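Local coordinates for protein Rho guanine nucleotide exchange factor 12 (Homo sapiens, PDB 1TXD) that acts as a guanine nucleotide exchange factor for the GTPase RhoA, here represented by its DH and PH domains, at residues 224-228 with 251-257; 294-298 with 313-317. The protein carries 1 engineered substitution. All coordinates share one frame; numbering follows the deposited sequence.

Contact 1: residues 224-228 with 251-257; sequences LEDYQ and DLTKRKM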
loop_
_atom_site.group_PDB
_atom_site.type_symbol
_atom_site.label_atom_id
_atom_site.label_comp_id
_atom_site.label_asym_id
_atom_site.label_seq_id
_atom_site.Cartn_x
_atom_site.Cartn_y
_atom_site.Cartn_z
ATOM N N LEU A 224 -10.763 -4.159 -6.002
ATOM C CA LEU A 224 -12.213 -4.273 -6.001
ATOM C C LEU A 224 -12.900 -3.077 -6.531
ATOM O O LEU A 224 -13.830 -3.202 -7.322
ATOM C CB LEU A 224 -12.715 -4.532 -4.579
ATOM C CG LEU A 224 -12.817 -6.003 -4.197
ATOM C CD1 LEU A 224 -13.429 -6.097 -2.804
ATOM C CD2 LEU A 224 -13.665 -6.756 -5.206
ATOM N N GLU A 225 -12.454 -1.889 -6.114
ATOM C CA GLU A 225 -13.128 -0.647 -6.515
ATOM C C GLU A 225 -13.075 -0.492 -8.039
ATOM O O GLU A 225 -13.974 0.064 -8.692
ATOM C CB GLU A 225 -12.408 0.526 -5.830
ATOM C CG GLU A 225 -13.094 1.839 -5.945
ATOM C CD GLU A 225 -12.418 2.876 -5.051
ATOM O OE1 GLU A 225 -12.541 2.758 -3.818
ATOM O OE2 GLU A 225 -11.762 3.790 -5.586
ATOM N N ASP A 226 -11.960 -0.963 -8.578
ATOM C CA ASP A 226 -11.717 -1.068 -10.015
ATOM C C ASP A 226 -12.645 -2.109 -10.627
ATOM O O ASP A 226 -13.264 -1.863 -11.655
ATOM C CB ASP A 226 -10.257 -1.500 -10.278
ATOM C CG ASP A 226 -9.866 -1.349 -11.746
ATOM O OD1 ASP A 226 -9.908 -0.197 -12.266
ATOM O OD2 ASP A 226 -9.523 -2.335 -12.440
ATOM N N TYR A 227 -12.727 -3.286 -10.002
ATOM C CA TYR A 227 -13.624 -4.312 -10.517
ATOM C C TYR A 227 -15.051 -3.778 -10.455
ATOM O O TYR A 227 -15.779 -3.853 -11.436
ATOM C CB TYR A 227 -13.463 -5.591 -9.720
ATOM C CG TYR A 227 -12.122 -6.256 -9.872
ATOM C CD1 TYR A 227 -11.233 -5.929 -10.904
ATOM C CD2 TYR A 227 -11.758 -7.249 -9.014
ATOM C CE1 TYR A 227 -9.983 -6.563 -11.020
ATOM C CE2 TYR A 227 -10.545 -7.897 -9.129
ATOM C CZ TYR A 227 -9.661 -7.563 -10.132
ATOM O OH TYR A 227 -8.459 -8.264 -10.193
ATOM N N GLN A 228 -15.428 -3.168 -9.333
ATOM C CA GLN A 228 -16.788 -2.625 -9.172
ATOM C C GLN A 228 -17.127 -1.584 -10.213
ATOM O O GLN A 228 -18.305 -1.390 -10.549
ATOM C CB GLN A 228 -16.999 -2.015 -7.772
ATOM C CG GLN A 228 -18.439 -1.439 -7.496
ATOM C CD GLN A 228 -19.559 -2.503 -7.580
ATOM O OE1 GLN A 228 -19.300 -3.677 -7.836
ATOM N NE2 GLN A 228 -20.796 -2.078 -7.369
ATOM N N ASP A 251 -22.878 -4.647 -5.192
ATOM C CA ASP A 251 -21.759 -3.821 -4.792
ATOM C C ASP A 251 -20.650 -4.657 -4.164
ATOM O O ASP A 251 -20.670 -4.923 -2.960
ATOM C CB ASP A 251 -22.228 -2.744 -3.818
ATOM C CG ASP A 251 -21.235 -1.602 -3.707
ATOM O OD1 ASP A 251 -20.034 -1.861 -3.952
ATOM O OD2 ASP A 251 -21.570 -0.427 -3.407
ATOM N N LEU A 252 -19.678 -5.043 -4.991
ATOM C CA LEU A 252 -18.487 -5.771 -4.538
ATOM C C LEU A 252 -17.782 -5.087 -3.360
ATOM O O LEU A 252 -17.321 -5.763 -2.444
ATOM C CB LEU A 252 -17.487 -5.975 -5.696
ATOM C CG LEU A 252 -18.008 -6.422 -7.081
ATOM C CD1 LEU A 252 -16.909 -6.386 -8.165
ATOM C CD2 LEU A 252 -18.635 -7.806 -7.002
ATOM N N THR A 253 -17.737 -3.750 -3.366
ATOM C CA THR A 253 -16.945 -2.990 -2.384
ATOM C C THR A 253 -17.433 -3.089 -0.936
ATOM O O THR A 253 -16.697 -2.735 -0.010
ATOM C CB THR A 253 -16.841 -1.482 -2.790
ATOM O OG1 THR A 253 -18.122 -0.850 -2.707
ATOM C CG2 THR A 253 -16.437 -1.313 -4.263
ATOM N N LYS A 254 -18.662 -3.563 -0.729
ATOM C CA LYS A 254 -19.205 -3.681 0.633
ATOM C C LYS A 254 -18.857 -5.019 1.293
ATOM O O LYS A 254 -19.398 -5.362 2.343
ATOM C CB LYS A 254 -20.720 -3.412 0.656
ATOM C CG LYS A 254 -21.093 -1.925 0.755
ATOM C CD LYS A 254 -20.863 -1.331 2.168
ATOM C CE LYS A 254 -19.555 -0.536 2.289
ATOM N NZ LYS A 254 -19.351 0.413 1.170
ATOM N N ARG A 255 -17.946 -5.760 0.675
ATOM C CA ARG A 255 -17.314 -6.911 1.302
ATOM C C ARG A 255 -15.874 -7.035 0.813
ATOM O O ARG A 255 -15.540 -6.584 -0.278
ATOM C CB ARG A 255 -18.098 -8.190 0.975
ATOM C CG ARG A 255 -18.116 -8.595 -0.513
ATOM C CD ARG A 255 -19.331 -8.088 -1.285
ATOM N NE ARG A 255 -20.523 -8.876 -0.978
ATOM C CZ ARG A 255 -21.741 -8.624 -1.440
ATOM N NH1 ARG A 255 -21.972 -7.577 -2.224
ATOM N NH2 ARG A 255 -22.742 -9.420 -1.093
ATOM N N LYS A 256 -15.026 -7.669 1.608
ATOM C CA LYS A 256 -13.625 -7.824 1.231
ATOM C C LYS A 256 -13.442 -9.021 0.304
ATOM O O LYS A 256 -14.151 -10.015 0.438
ATOM C CB LYS A 256 -12.738 -7.938 2.477
ATOM C CG LYS A 256 -12.522 -6.586 3.181
ATOM C CD LYS A 256 -11.422 -6.645 4.246
ATOM C CE LYS A 256 -10.628 -5.349 4.292
ATOM N NZ LYS A 256 -9.730 -5.270 5.480
ATOM N N MET A 257 -12.512 -8.893 -0.648
ATOM C CA MET A 257 -12.135 -9.978 -1.568
ATOM C C MET A 257 -11.069 -10.854 -0.938
ATOM O O MET A 257 -10.118 -10.350 -0.341
ATOM C CB MET A 257 -11.617 -9.402 -2.896
ATOM C CG MET A 257 -10.895 -10.381 -3.865
ATOM S SD MET A 257 -10.520 -9.536 -5.485
ATOM C CE MET A 257 -12.048 -9.582 -6.185
#

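Contact 2: residues 294-298 with 313-317; sequences LVLRC and FSPVI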
loop_
_atom_site.group_PDB
_atom_site.type_symbol
_atom_site.label_atom_id
_atom_site.label_comp_id
_atom_site.label_asym_id
_atom_site.label_seq_id
_atom_site.Cartn_x
_atom_site.Cartn_y
_atom_site.Cartn_z
ATOM N N LEU A 294 -16.608 -6.285 -17.172
ATOM C CA LEU A 294 -16.734 -7.514 -16.404
ATOM C C LEU A 294 -18.224 -7.767 -16.231
ATOM O O LEU A 294 -18.882 -7.084 -15.442
ATOM C CB LEU A 294 -16.082 -7.376 -15.024
ATOM C CG LEU A 294 -14.561 -7.245 -14.960
ATOM C CD1 LEU A 294 -14.136 -7.074 -13.501
ATOM C CD2 LEU A 294 -13.849 -8.432 -15.616
ATOM N N VAL A 295 -18.748 -8.761 -16.948
ATOM C CA VAL A 295 -20.195 -8.896 -17.121
ATOM C C VAL A 295 -20.838 -9.799 -16.071
ATOM O O VAL A 295 -20.346 -10.886 -15.785
ATOM C CB VAL A 295 -20.561 -9.404 -18.529
ATOM C CG1 VAL A 295 -21.948 -8.909 -18.915
ATOM C CG2 VAL A 295 -19.530 -8.955 -19.568
ATOM N N LEU A 296 -21.928 -9.309 -15.488
ATOM C CA LEU A 296 -22.774 -10.077 -14.590
ATOM C C LEU A 296 -24.046 -10.489 -15.353
ATOM O O LEU A 296 -24.950 -9.670 -15.547
ATOM C CB LEU A 296 -23.132 -9.240 -13.362
ATOM C CG LEU A 296 -23.654 -10.011 -12.143
ATOM C CD1 LEU A 296 -22.541 -10.810 -11.472
ATOM C CD2 LEU A 296 -24.326 -9.070 -11.141
ATOM N N ARG A 297 -24.088 -11.752 -15.798
ATOM C CA ARG A 297 -25.216 -12.299 -16.573
ATOM C C ARG A 297 -25.369 -13.828 -16.403
ATOM O O ARG A 297 -24.666 -14.444 -15.598
ATOM C CB ARG A 297 -25.057 -11.930 -18.056
ATOM C CG ARG A 297 -23.769 -12.431 -18.697
ATOM C CD ARG A 297 -23.836 -12.508 -20.210
ATOM N NE ARG A 297 -23.964 -13.885 -20.681
ATOM C CZ ARG A 297 -24.354 -14.238 -21.903
ATOM N NH1 ARG A 297 -24.659 -13.320 -22.816
ATOM N NH2 ARG A 297 -24.433 -15.526 -22.216
ATOM N N CYS A 298 -26.295 -14.435 -17.153
ATOM C CA CYS A 298 -26.543 -15.887 -17.072
ATOM C C CYS A 298 -26.292 -16.604 -18.401
ATOM O O CYS A 298 -25.804 -16.011 -19.364
ATOM C CB CYS A 298 -27.976 -16.151 -16.598
ATOM S SG CYS A 298 -28.463 -15.215 -15.118
ATOM N N PHE A 313 -29.829 -19.740 -13.923
ATOM C CA PHE A 313 -28.558 -19.940 -13.195
ATOM C C PHE A 313 -27.877 -18.601 -12.833
ATOM O O PHE A 313 -27.333 -17.925 -13.712
ATOM C CB PHE A 313 -27.566 -20.763 -14.038
ATOM C CG PHE A 313 -27.957 -22.216 -14.236
ATOM C CD1 PHE A 313 -27.266 -23.233 -13.573
ATOM C CD2 PHE A 313 -28.985 -22.571 -15.114
ATOM C CE1 PHE A 313 -27.610 -24.567 -13.764
ATOM C CE2 PHE A 313 -29.335 -23.909 -15.313
ATOM C CZ PHE A 313 -28.648 -24.906 -14.637
ATOM N N SER A 314 -27.875 -18.245 -11.547
ATOM C CA SER A 314 -27.299 -16.973 -11.089
ATOM C C SER A 314 -25.763 -16.949 -11.180
ATOM O O SER A 314 -25.107 -17.936 -10.841
ATOM C CB SER A 314 -27.724 -16.687 -9.643
ATOM O OG SER A 314 -27.463 -15.343 -9.271
ATOM N N PRO A 315 -25.188 -15.825 -11.625
ATOM C CA PRO A 315 -23.725 -15.633 -11.581
ATOM C C PRO A 315 -23.210 -15.269 -10.188
ATOM O O PRO A 315 -22.011 -15.284 -9.988
ATOM C CB PRO A 315 -23.492 -14.470 -12.549
ATOM C CG PRO A 315 -24.740 -13.677 -12.463
ATOM C CD PRO A 315 -25.871 -14.650 -12.196
ATOM N N VAL A 316 -24.109 -14.937 -9.265
ATOM C CA VAL A 316 -23.773 -14.755 -7.856
ATOM C C VAL A 316 -24.269 -15.960 -7.071
ATOM O O VAL A 316 -25.477 -16.211 -7.001
ATOM C CB VAL A 316 -24.428 -13.466 -7.273
ATOM C CG1 VAL A 316 -24.600 -13.531 -5.734
ATOM C CG2 VAL A 316 -23.615 -12.249 -7.666
ATOM N N ILE A 317 -23.328 -16.674 -6.461
ATOM C CA ILE A 317 -23.632 -17.828 -5.630
ATOM C C ILE A 317 -23.417 -17.497 -4.156
ATOM O O ILE A 317 -22.294 -17.269 -3.725
ATOM C CB ILE A 317 -22.725 -19.013 -6.032
ATOM C CG1 ILE A 317 -22.887 -19.343 -7.519
ATOM C CG2 ILE A 317 -23.025 -20.222 -5.167
ATOM C CD1 ILE A 317 -21.617 -19.895 -8.162
#

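Contact 1: residues 224-228 with 251-257
Leu-224 and Met-257 meet methyl to methyl: Leu-224 CD2 lies 3.4 Å from Met-257 CE, tighter than usual for two carbons. The other branch of the leucine, CD1, reaches Arg-255 O at 3.3 Å, while CD2 also rests on Leu-252 CB. The Met-257 chain extends to its sulfur and then bends, bringing Met-257 CE in plane to the edge of the Tyr-227 ring, 3.7 Å from Tyr-227 CD2; SD follows at 5.2 Å from the ring centroid, a Met-aromatic contact at the edge. One turn on, Gln-228 OE1 accepts a hydrogen bond from Leu-252 N at 3.2 Å, the donor standing well above the carbonyl plane. Gln-228 NE2 donates to Leu-250 O, so both ends of the amide hold backbone just where the 3-10 turn begins. With CG anti to the backbone N (chi1 -179°), CB and CG of Gln-228 also lie against Thr-253 CG2. Behind this shell, Asp-251 O takes Arg-255 NH1 (3.0 Å) and Lys-254 N from opposite faces, and Arg-255 NE pairs with Asp-282. The contact docks the end of helix 191-230, the long helix leading out of the DH domain, on the turn entering PH strand 257-266; strand 275-280 adjoins it through Tyr-276, Leu-278 and Leu-280.

Contact 2: residues 294-298 with 313-317
Phe-313 meets Cys-298 through its backbone: Phe-313 O lies 3.3 Å from Cys-298 SG and nearly as close to CB, while the phenyl ring leads away from the other segment. Cys-298 SG also lies 3.9 Å from Pro-315 CD. Ser-314 turns its side chain away and works within its own segment, OG donating to Val-316 O at 3.1 Å and bridging the proline; its carbonyl accepts from Tyr-347 OH.

Pro-315 has the largest share of the contact. CB, CG and CD of Pro-315 lie round Arg-297 O, CG nearest at 3.2 Å, and CG also touches Leu-296 CD1 at 3.7 Å. Leu-296 crosses the ring at about a right angle: its CG is anti to the backbone N (chi1 -162°), which swings the isobutyl end over to the proline although CB does not point there. An alanine here would lose CG and CD, and would probably leave Leu-296 CD1 and Cys-298 SG with less apolar cover and open a gap beside Arg-297 O.

Val-316 closes the patch more loosely, CG2 lying 4.2 Å from Leu-296 CD1. No clear hydrogen bond joins the segments, whose touching parts, 296-298 and 313-316, run nearly antiparallel (161° apart). Both instead border strand 283-290: Pro-315 and Ile-317 bond to the backbones of Leu-286 and Leu-284, and Leu-296 packs on Leu-287. Leu-250 touches both Leu-296 and Val-316, Leu-247 of helix 245-248 adjoins Ser-314 and Val-316, and strand 231-232 runs parallel to 293-295.

Contact 1 joins two domains, setting the end of the long DH helix against the entrance to the PH sheet; contact 2 lies wholly within the PH domain, farther from the centre of the chain, where two strand ends approach each other. Both are only partly buried. Contact 1 covers about twice the area and combines an apolar centre with a side-chain-to-backbone hydrogen bond and a braced turn, whereas contact 2 relies chiefly on apolar packing round a proline. Their centres are about 15 Å apart, yet they touch: Tyr-227 CD1 comes within 4.1 Å of Leu-294 CD1. Leu-250 is a second connection, bonded to Gln-228 and packed on Leu-296 and Val-316.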